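Local coordinates for metal-dependent phosphohydrolase, HDOD domain-containing (Geobacter sulfurreducens, PDB 3HC1), which is of unknown function but carries a two-iron centre in an HD-type helical domain and probably acts as a metal-dependent phosphohydrolase, at residues 98-103 against 118-123; 104-109 against 152-157; 126-131 against 297-302. One frame throughout, in Å; residues are numbered along the deposited sequence. Where two conformers were deposited one is given.

Contact 1 of 3, residues 98-103 against 118-123. With FE (Fe (III) ion), chain C.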
loop_
_atom_site.group_PDB
_atom_site.type_symbol
_atom_site.label_atom_id
_atom_site.label_comp_id
_atom_site.label_asym_id
_atom_site.label_seq_id
_atom_site.Cartn_x
_atom_site.Cartn_y
_atom_site.Cartn_z
ATOM N N ILE A 98 -9.118 -8.117 7.760
ATOM C CA ILE A 98 -9.471 -7.169 8.848
ATOM C C ILE A 98 -8.704 -5.829 8.684
ATOM O O ILE A 98 -9.290 -4.727 8.751
ATOM C CB ILE A 98 -9.226 -7.785 10.264
ATOM C CG1 ILE A 98 -10.209 -8.949 10.520
ATOM C CG2 ILE A 98 -9.436 -6.733 11.331
ATOM C CD1 ILE A 98 -10.017 -9.662 11.843
ATOM N N PHE A 99 -7.403 -5.953 8.460
ATOM C CA PHE A 99 -6.576 -4.795 8.231
ATOM C C PHE A 99 -7.159 -3.910 7.116
ATOM O O PHE A 99 -7.299 -2.708 7.282
ATOM C CB PHE A 99 -5.155 -5.226 7.874
ATOM C CG PHE A 99 -4.232 -4.084 7.652
ATOM C CD1 PHE A 99 -3.569 -3.508 8.722
ATOM C CD2 PHE A 99 -4.028 -3.584 6.383
ATOM C CE1 PHE A 99 -2.717 -2.441 8.520
ATOM C CE2 PHE A 99 -3.167 -2.503 6.182
ATOM C CZ PHE A 99 -2.524 -1.952 7.256
ATOM N N THR A 100 -7.527 -4.549 6.012
ATOM C CA THR A 100 -8.076 -3.880 4.823
ATOM C C THR A 100 -9.404 -3.200 5.121
ATOM O O THR A 100 -9.642 -2.063 4.712
ATOM C CB THR A 100 -8.211 -4.922 3.668
ATOM O OG1 THR A 100 -6.898 -5.446 3.395
ATOM C CG2 THR A 100 -8.799 -4.319 2.404
ATOM N N CYS A 101 -10.278 -3.912 5.838
ATOM C CA CYS A 101 -11.613 -3.405 6.104
ATOM C C CYS A 101 -11.628 -2.328 7.124
ATOM O O CYS A 101 -12.540 -1.541 7.108
ATOM C CB CYS A 101 -12.565 -4.523 6.520
ATOM S SG CYS A 101 -12.803 -5.652 5.147
ATOM N N ALA A 102 -10.597 -2.267 7.963
ATOM C CA ALA A 102 -10.469 -1.197 8.961
ATOM C C ALA A 102 -9.735 0.004 8.373
ATOM O O ALA A 102 -10.104 1.121 8.644
ATOM C CB ALA A 102 -9.732 -1.685 10.240
ATOM N N ILE A 103 -8.698 -0.230 7.581
ATOM C CA ILE A 103 -7.902 0.874 7.056
ATOM C C ILE A 103 -8.738 1.704 6.019
ATOM O O ILE A 103 -8.425 2.855 5.749
ATOM C CB ILE A 103 -6.580 0.375 6.497
ATOM C CG1 ILE A 103 -5.533 1.511 6.418
ATOM C CG2 ILE A 103 -6.741 -0.310 5.160
ATOM C CD1 ILE A 103 -4.899 1.803 7.736
ATOM N N THR A 118 -9.605 7.295 -6.075
ATOM C CA THR A 118 -8.321 7.264 -6.792
ATOM C C THR A 118 -7.175 6.728 -5.899
ATOM O O THR A 118 -6.402 5.845 -6.286
ATOM C CB THR A 118 -8.032 8.702 -7.329
ATOM O OG1 THR A 118 -9.090 9.017 -8.225
ATOM C CG2 THR A 118 -6.700 8.823 -8.118
ATOM N N LEU A 119 -7.105 7.277 -4.699
ATOM C CA LEU A 119 -6.044 6.913 -3.777
ATOM C C LEU A 119 -6.256 5.500 -3.245
ATOM O O LEU A 119 -5.306 4.750 -3.133
ATOM C CB LEU A 119 -5.918 7.948 -2.646
ATOM C CG LEU A 119 -5.032 9.153 -3.043
ATOM C CD1 LEU A 119 -5.523 9.905 -4.292
ATOM C CD2 LEU A 119 -4.883 10.111 -1.873
ATOM N N TRP A 120 -7.491 5.147 -2.918
ATOM C CA TRP A 120 -7.785 3.816 -2.448
ATOM C C TRP A 120 -7.500 2.714 -3.481
ATOM O O TRP A 120 -6.806 1.732 -3.188
ATOM C CB TRP A 120 -9.242 3.744 -1.950
ATOM C CG TRP A 120 -9.700 2.348 -1.621
ATOM C CD1 TRP A 120 -10.619 1.598 -2.294
ATOM C CD2 TRP A 120 -9.290 1.567 -0.489
ATOM N NE1 TRP A 120 -10.795 0.386 -1.654
ATOM C CE2 TRP A 120 -9.971 0.341 -0.555
ATOM C CE3 TRP A 120 -8.369 1.774 0.540
ATOM C CZ2 TRP A 120 -9.776 -0.680 0.391
ATOM C CZ3 TRP A 120 -8.169 0.785 1.468
ATOM C CH2 TRP A 120 -8.902 -0.442 1.399
ATOM N N ALA A 121 -8.037 2.876 -4.678
ATOM C CA ALA A 121 -7.877 1.881 -5.730
ATOM C C ALA A 121 -6.390 1.629 -6.019
ATOM O O ALA A 121 -5.934 0.487 -6.130
ATOM C CB ALA A 121 -8.664 2.313 -7.058
ATOM N N HIS A 122 -5.625 2.708 -6.128
ATOM C CA HIS A 122 -4.182 2.600 -6.364
ATOM C C HIS A 122 -3.453 1.873 -5.202
ATOM O O HIS A 122 -2.570 1.027 -5.421
ATOM C CB HIS A 122 -3.581 4.008 -6.525
ATOM C CG HIS A 122 -2.082 4.023 -6.504
ATOM N ND1 HIS A 122 -1.323 3.421 -7.482
ATOM C CD2 HIS A 122 -1.207 4.513 -5.592
ATOM C CE1 HIS A 122 -0.041 3.600 -7.209
ATOM N NE2 HIS A 122 0.060 4.245 -6.057
ATOM N N SER A 123 -3.837 2.222 -3.973
ATOM C CA SER A 123 -3.231 1.641 -2.774
ATOM C C SER A 123 -3.564 0.166 -2.638
ATOM O O SER A 123 -2.650 -0.672 -2.368
ATOM C CB SER A 123 -3.640 2.421 -1.514
ATOM O OG SER A 123 -3.124 3.765 -1.560
HETATM FE FE FE C . 1.944 5.056 -5.226
HETATM O O HOH W 1 3.788 5.675 -4.812
#
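The indole of W120 meets helix 82-108 with its six-membered ring. At the ring edge, close to the plane, sits I103 CG2, 4.1 Å from W120 CZ3. T100 O comes in obliquely, 3.8 Å from W120 CH2, and T100 CG2 reaches the same ring carbon at 4.0 Å. Beyond the two segments, F107 and the indole meet edge-to-face, and L150 and L305 also touch the tryptophan. With CG anti to the backbone N (chi1 172°), the indole is carried across the gap between I103 CA and W120 CA, 9.9 Å apart. The T100 and W120 side chains cross at about a right angle. T100 turns its methyl to the indole, while its OG1 is taken up by Y146 OH and by E96 O in the preceding turn. Two residues after the tryptophan on helix 116-136, the H122 ring points elsewhere, binding one iron through NE2 at 2.2 Å; its ND1 is hydrogen-bonded to L246 O, which should help fix the turn of the imidazole. No hydrogen bond joins the two segments, so within them only van der Waals contact, buried and made through the indole, links helix 82-108 to the helix that supplies H122 to the iron.

Contact 2 of 3, residues 104-109 against 152-157; sequences VDLFKT and HDVGEV. With FE (Fe (III) ion), chain C; FE (Fe (III) ion), chain B.
V157 faces helix 82-108 and divides its two methyls between neighbouring residues. CG2 lies 3.6 Å from F107 CE2, coming up obliquely to the phenyl ring, while CG1 sits 3.8 Å from L106 O and slightly farther from L106 CG. With CG1 anti to the backbone N (chi1 172°) and CG2 beside that N, the valine fork opens onto both partners at once. One turn earlier, V154 CG2 meets L106 CD2 at 3.7 Å. Cutting V157 back to an alanine takes away both methyls and would probably open a gap beside the F107 ring and leave L106 with V154 as its remaining side-chain partner on this helix. Further out, L119 touches V157, S123 touches F107, and L200 and W204 touch V154. D153 sits at the N-cap position of helix 154-162, where its O accepts from both E156 N and V157 N. Its carboxylate does no capping and bridges the metals instead, OD2 at 2.1 Å from one iron and OD1 at 2.2 Å from the other. H152 NE2 binds the first iron at 2.3 Å, its ring covered on one face by D153 CB, and its ND1 is bonded to G149 O. H152 and D153 are the His-Asp pair that gives the HD domain its name, here set just ahead of a helix packed on helix 82-108.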
loop_
_atom_site.group_PDB
_atom_site.type_symbol
_atom_site.label_atom_id
_atom_site.label_comp_id
_atom_site.label_asym_id
_atom_site.label_seq_id
_atom_site.Cartn_x
_atom_site.Cartn_y
_atom_site.Cartn_z
ATOM N N VAL A 104 -9.783 1.115 5.447
ATOM C CA VAL A 104 -10.554 1.820 4.420
ATOM C C VAL A 104 -11.172 3.129 4.980
ATOM O O VAL A 104 -11.302 4.099 4.253
ATOM C CB VAL A 104 -11.562 0.944 3.701
ATOM C CG1 VAL A 104 -12.682 0.474 4.662
ATOM C CG2 VAL A 104 -12.127 1.692 2.458
ATOM N N ASP A 105 -11.479 3.181 6.274
ATOM C CA ASP A 105 -11.984 4.430 6.874
ATOM C C ASP A 105 -11.009 5.597 6.763
ATOM O O ASP A 105 -11.422 6.724 6.586
ATOM C CB ASP A 105 -12.371 4.229 8.351
ATOM C CG ASP A 105 -13.560 3.326 8.511
ATOM O OD1 ASP A 105 -14.447 3.351 7.641
ATOM O OD2 ASP A 105 -13.595 2.565 9.498
ATOM N N LEU A 106 -9.724 5.325 6.853
ATOM C CA LEU A 106 -8.710 6.332 6.594
ATOM C C LEU A 106 -8.818 6.966 5.198
ATOM O O LEU A 106 -8.645 8.160 5.057
ATOM C CB LEU A 106 -7.317 5.758 6.777
ATOM C CG LEU A 106 -6.173 6.752 6.426
ATOM C CD1 LEU A 106 -6.071 7.872 7.515
ATOM C CD2 LEU A 106 -4.880 5.992 6.327
ATOM N N PHE A 107 -9.112 6.153 4.197
ATOM C CA PHE A 107 -9.187 6.609 2.820
ATOM C C PHE A 107 -10.560 7.266 2.497
ATOM O O PHE A 107 -10.692 8.005 1.530
ATOM C CB PHE A 107 -8.931 5.420 1.866
ATOM C CG PHE A 107 -7.504 4.964 1.809
ATOM C CD1 PHE A 107 -6.978 4.179 2.814
ATOM C CD2 PHE A 107 -6.674 5.339 0.756
ATOM C CE1 PHE A 107 -5.699 3.731 2.764
ATOM C CE2 PHE A 107 -5.408 4.884 0.678
ATOM C CZ PHE A 107 -4.893 4.077 1.691
ATOM N N LYS A 108 -11.589 6.964 3.292
ATOM C CA LYS A 108 -12.932 7.509 3.111
ATOM C C LYS A 108 -13.160 8.796 3.856
ATOM O O LYS A 108 -14.011 9.571 3.462
ATOM C CB LYS A 108 -14.011 6.576 3.684
ATOM C CG LYS A 108 -14.516 5.521 2.831
ATOM C CD LYS A 108 -15.957 5.079 3.317
ATOM C CE LYS A 108 -15.952 4.409 4.729
ATOM N NZ LYS A 108 -16.551 5.219 5.867
ATOM N N THR A 109 -12.477 8.975 4.990
ATOM C CA THR A 109 -12.837 10.032 5.944
ATOM C C THR A 109 -12.137 11.361 5.593
ATOM O O THR A 109 -11.152 11.784 6.188
ATOM C CB THR A 109 -12.575 9.530 7.381
ATOM O OG1 THR A 109 -13.356 8.339 7.558
ATOM C CG2 THR A 109 -12.982 10.563 8.440
ATOM N N HIS A 152 1.627 2.533 1.525
ATOM C CA HIS A 152 2.770 3.231 0.894
ATOM C C HIS A 152 2.572 4.743 0.602
ATOM O O HIS A 152 3.471 5.558 0.785
ATOM C CB HIS A 152 3.316 2.483 -0.325
ATOM C CG HIS A 152 2.568 2.767 -1.607
ATOM N ND1 HIS A 152 1.321 2.243 -1.851
ATOM C CD2 HIS A 152 2.884 3.505 -2.700
ATOM C CE1 HIS A 152 0.875 2.686 -3.013
ATOM N NE2 HIS A 152 1.813 3.430 -3.561
ATOM N N ASP A 153 1.368 5.071 0.138
ATOM C CA ASP A 153 0.962 6.408 -0.166
ATOM C C ASP A 153 0.110 7.073 0.907
ATOM O O ASP A 153 -0.627 8.040 0.617
ATOM C CB ASP A 153 0.225 6.400 -1.512
ATOM C CG ASP A 153 1.193 6.484 -2.693
ATOM O OD1 ASP A 153 2.370 6.844 -2.450
ATOM O OD2 ASP A 153 0.789 6.166 -3.831
ATOM N N VAL A 154 0.217 6.600 2.155
ATOM C CA VAL A 154 -0.575 7.209 3.239
ATOM C C VAL A 154 -0.268 8.724 3.371
ATOM O O VAL A 154 -1.118 9.501 3.754
ATOM C CB VAL A 154 -0.376 6.439 4.576
ATOM C CG1 VAL A 154 1.054 6.658 5.136
ATOM C CG2 VAL A 154 -1.378 6.832 5.553
ATOM N N GLY A 155 0.927 9.151 2.974
ATOM C CA GLY A 155 1.248 10.574 2.917
ATOM C C GLY A 155 0.438 11.418 1.944
ATOM O O GLY A 155 0.209 12.596 2.233
ATOM N N GLU A 156 0.066 10.845 0.801
ATOM C CA GLU A 156 -0.801 11.527 -0.195
ATOM C C GLU A 156 -2.200 11.619 0.350
ATOM O O GLU A 156 -2.896 12.592 0.091
ATOM C CB GLU A 156 -0.887 10.795 -1.547
ATOM C CG GLU A 156 0.343 10.689 -2.339
ATOM C CD GLU A 156 0.747 11.995 -3.015
ATOM O OE1 GLU A 156 0.839 13.005 -2.313
ATOM O OE2 GLU A 156 0.977 11.986 -4.239
ATOM N N VAL A 157 -2.614 10.618 1.124
ATOM C CA VAL A 157 -3.880 10.664 1.787
ATOM C C VAL A 157 -3.887 11.826 2.746
ATOM O O VAL A 157 -4.816 12.615 2.775
ATOM C CB VAL A 157 -4.237 9.345 2.537
ATOM C CG1 VAL A 157 -5.507 9.543 3.371
ATOM C CG2 VAL A 157 -4.461 8.246 1.519
HETATM FE FE FE C . 1.944 5.056 -5.226
HETATM FE FE FE B . 3.965 7.292 -3.848
HETATM O O HOH W 1 3.788 5.675 -4.812
#

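Contact 3 of 3, residues 126-131 against 297-302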
loop_
_atom_site.group_PDB
_atom_site.type_symbol
_atom_site.label_atom_id
_atom_site.label_comp_id
_atom_site.label_asym_id
_atom_site.label_seq_id
_atom_site.Cartn_x
_atom_site.Cartn_y
_atom_site.Cartn_z
ATOM N N VAL A 126 -1.570 -1.728 -5.430
ATOM C CA VAL A 126 -0.211 -1.875 -4.973
ATOM C C VAL A 126 -0.067 -2.967 -3.880
ATOM O O VAL A 126 0.839 -3.817 -3.978
ATOM C CB VAL A 126 0.427 -0.517 -4.555
ATOM C CG1 VAL A 126 1.854 -0.685 -3.843
ATOM C CG2 VAL A 126 0.551 0.370 -5.829
ATOM N N ALA A 127 -0.931 -2.938 -2.863
ATOM C CA ALA A 127 -0.917 -3.967 -1.831
ATOM C C ALA A 127 -0.968 -5.352 -2.489
ATOM O O ALA A 127 -0.158 -6.253 -2.171
ATOM C CB ALA A 127 -2.103 -3.801 -0.858
ATOM N N ARG A 128 -1.967 -5.543 -3.346
ATOM C CA ARG A 128 -2.256 -6.868 -3.911
ATOM C C ARG A 128 -1.170 -7.365 -4.835
ATOM O O ARG A 128 -0.809 -8.556 -4.815
ATOM C CB ARG A 128 -3.592 -6.889 -4.630
ATOM C CG ARG A 128 -4.760 -6.873 -3.706
ATOM C CD ARG A 128 -6.111 -6.844 -4.427
ATOM N NE ARG A 128 -7.190 -6.859 -3.464
ATOM C CZ ARG A 128 -8.490 -6.876 -3.745
ATOM N NH1 ARG A 128 -8.930 -6.892 -4.999
ATOM N NH2 ARG A 128 -9.358 -6.908 -2.749
ATOM N N ILE A 129 -0.676 -6.479 -5.692
ATOM C CA ILE A 129 0.405 -6.833 -6.609
ATOM C C ILE A 129 1.698 -7.072 -5.855
ATOM O O ILE A 129 2.425 -8.032 -6.163
ATOM C CB ILE A 129 0.594 -5.765 -7.739
ATOM C CG1 ILE A 129 -0.591 -5.935 -8.701
ATOM C CG2 ILE A 129 1.981 -5.952 -8.475
ATOM C CD1 ILE A 129 -0.843 -4.860 -9.625
ATOM N N ALA A 130 2.004 -6.211 -4.878
ATOM C CA ALA A 130 3.195 -6.430 -4.070
ATOM C C ALA A 130 3.123 -7.797 -3.357
ATOM O O ALA A 130 4.134 -8.487 -3.282
ATOM C CB ALA A 130 3.397 -5.345 -3.100
ATOM N N LYS A 131 1.941 -8.188 -2.903
ATOM C CA LYS A 131 1.795 -9.478 -2.269
ATOM C C LYS A 131 2.023 -10.582 -3.273
ATOM O O LYS A 131 2.731 -11.531 -2.939
ATOM C CB LYS A 131 0.478 -9.672 -1.572
ATOM C CG LYS A 131 0.525 -10.877 -0.605
ATOM C CD LYS A 131 -0.809 -11.167 0.016
ATOM C CE LYS A 131 -0.738 -12.417 0.916
ATOM N NZ LYS A 131 -2.097 -12.873 1.366
ATOM N N ALA A 297 -10.442 -4.603 -12.105
ATOM C CA ALA A 297 -11.879 -4.811 -11.886
ATOM C C ALA A 297 -12.195 -5.127 -10.408
ATOM O O ALA A 297 -13.144 -4.567 -9.820
ATOM C CB ALA A 297 -12.437 -5.893 -12.804
ATOM N N ALA A 298 -11.409 -6.019 -9.822
ATOM C CA ALA A 298 -11.643 -6.474 -8.476
ATOM C C ALA A 298 -11.427 -5.285 -7.504
ATOM O O ALA A 298 -12.307 -4.930 -6.678
ATOM C CB ALA A 298 -10.701 -7.654 -8.156
ATOM N N VAL A 299 -10.289 -4.624 -7.653
ATOM C CA VAL A 299 -10.022 -3.418 -6.877
ATOM C C VAL A 299 -11.168 -2.411 -6.943
ATOM O O VAL A 299 -11.648 -1.930 -5.899
ATOM C CB VAL A 299 -8.694 -2.742 -7.306
ATOM C CG1 VAL A 299 -8.590 -1.374 -6.729
ATOM C CG2 VAL A 299 -7.520 -3.580 -6.852
ATOM N N ASP A 300 -11.640 -2.125 -8.154
ATOM C CA ASP A 300 -12.616 -1.055 -8.352
ATOM C C ASP A 300 -13.937 -1.421 -7.750
ATOM O O ASP A 300 -14.713 -0.552 -7.361
ATOM C CB ASP A 300 -12.813 -0.782 -9.832
ATOM C CG ASP A 300 -11.699 0.069 -10.431
ATOM O OD1 ASP A 300 -10.811 0.605 -9.705
ATOM O OD2 ASP A 300 -11.728 0.211 -11.666
ATOM N N GLU A 301 -14.211 -2.708 -7.675
ATOM C CA GLU A 301 -15.516 -3.132 -7.260
ATOM C C GLU A 301 -15.679 -3.313 -5.758
ATOM O O GLU A 301 -16.799 -3.251 -5.273
ATOM C CB GLU A 301 -15.902 -4.383 -8.030
ATOM C CG GLU A 301 -16.274 -4.043 -9.493
ATOM C CD GLU A 301 -15.943 -5.160 -10.487
ATOM O OE1 GLU A 301 -16.067 -6.357 -10.134
ATOM O OE2 GLU A 301 -15.550 -4.822 -11.627
ATOM N N LEU A 302 -14.583 -3.445 -5.013
ATOM C CA LEU A 302 -14.680 -3.989 -3.649
ATOM C C LEU A 302 -15.453 -3.086 -2.705
ATOM O O LEU A 302 -16.472 -3.495 -2.129
ATOM C CB LEU A 302 -13.306 -4.273 -3.052
ATOM C CG LEU A 302 -13.336 -4.713 -1.589
ATOM C CD1 LEU A 302 -13.926 -6.109 -1.472
ATOM C CD2 LEU A 302 -11.950 -4.634 -0.999
#
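Helix against helix, in the all-helical fold built round the HD domain: this contact joins helix 116-136, which also carries the iron ligand H122, to helix 281-302 near the C terminus. The short segments run closer to antiparallel than parallel, at 141° between their directions, and their axes come no closer than 11.6 Å. One long side chain spans that distance. R128 leaves its helix with CG beside the backbone N (chi1 -74°) and then runs fully extended from CG to NE, which lays the guanidinium against one side of the other helix. V299 CG2 lies 4.0 Å from R128 NH1, and the backbone N of V299 is 3.7 Å from the same nitrogen without any bond between them. R128 NH2 meets the methyl L302 CD2 at 3.9 Å, the two side chains slanting past each other, and L67 of helix 58-69 touches both of them. No hydrogen bond or salt bridge links the segments, so the arginine serves here as a long packing arm ending in a flat guanidinium, whose charge finds no mate on helix 281-302 within this contact. V299 and L302 continue the interface by touching L124, one turn before R128, and V299 also touches A121. At the guanidinium edge, near its plane, A298 CB stands 3.7 Å from R128 NH1.

From the N terminus, helix 82-108 supplies the first side of contact 1 and then, with its last turn and the residue after it, the first side of contact 2. Contact 1 closes a short loop at 118-123, where helix 116-136 folds back on helix 82-108. Contact 2 closes later, at 152-157, so the two cross; they share helix 82-108 and meet through F107. Contact 3 opens at 126-131, after contact 1 has closed but before contact 2 does; it crosses contact 2 and closes only near the C terminus, at 297-302. Helix 116-136 thus ties helix 82-108 to the C-terminal helix, while H122 from contact 1 and H152 and D153 from contact 2 converge on one iron.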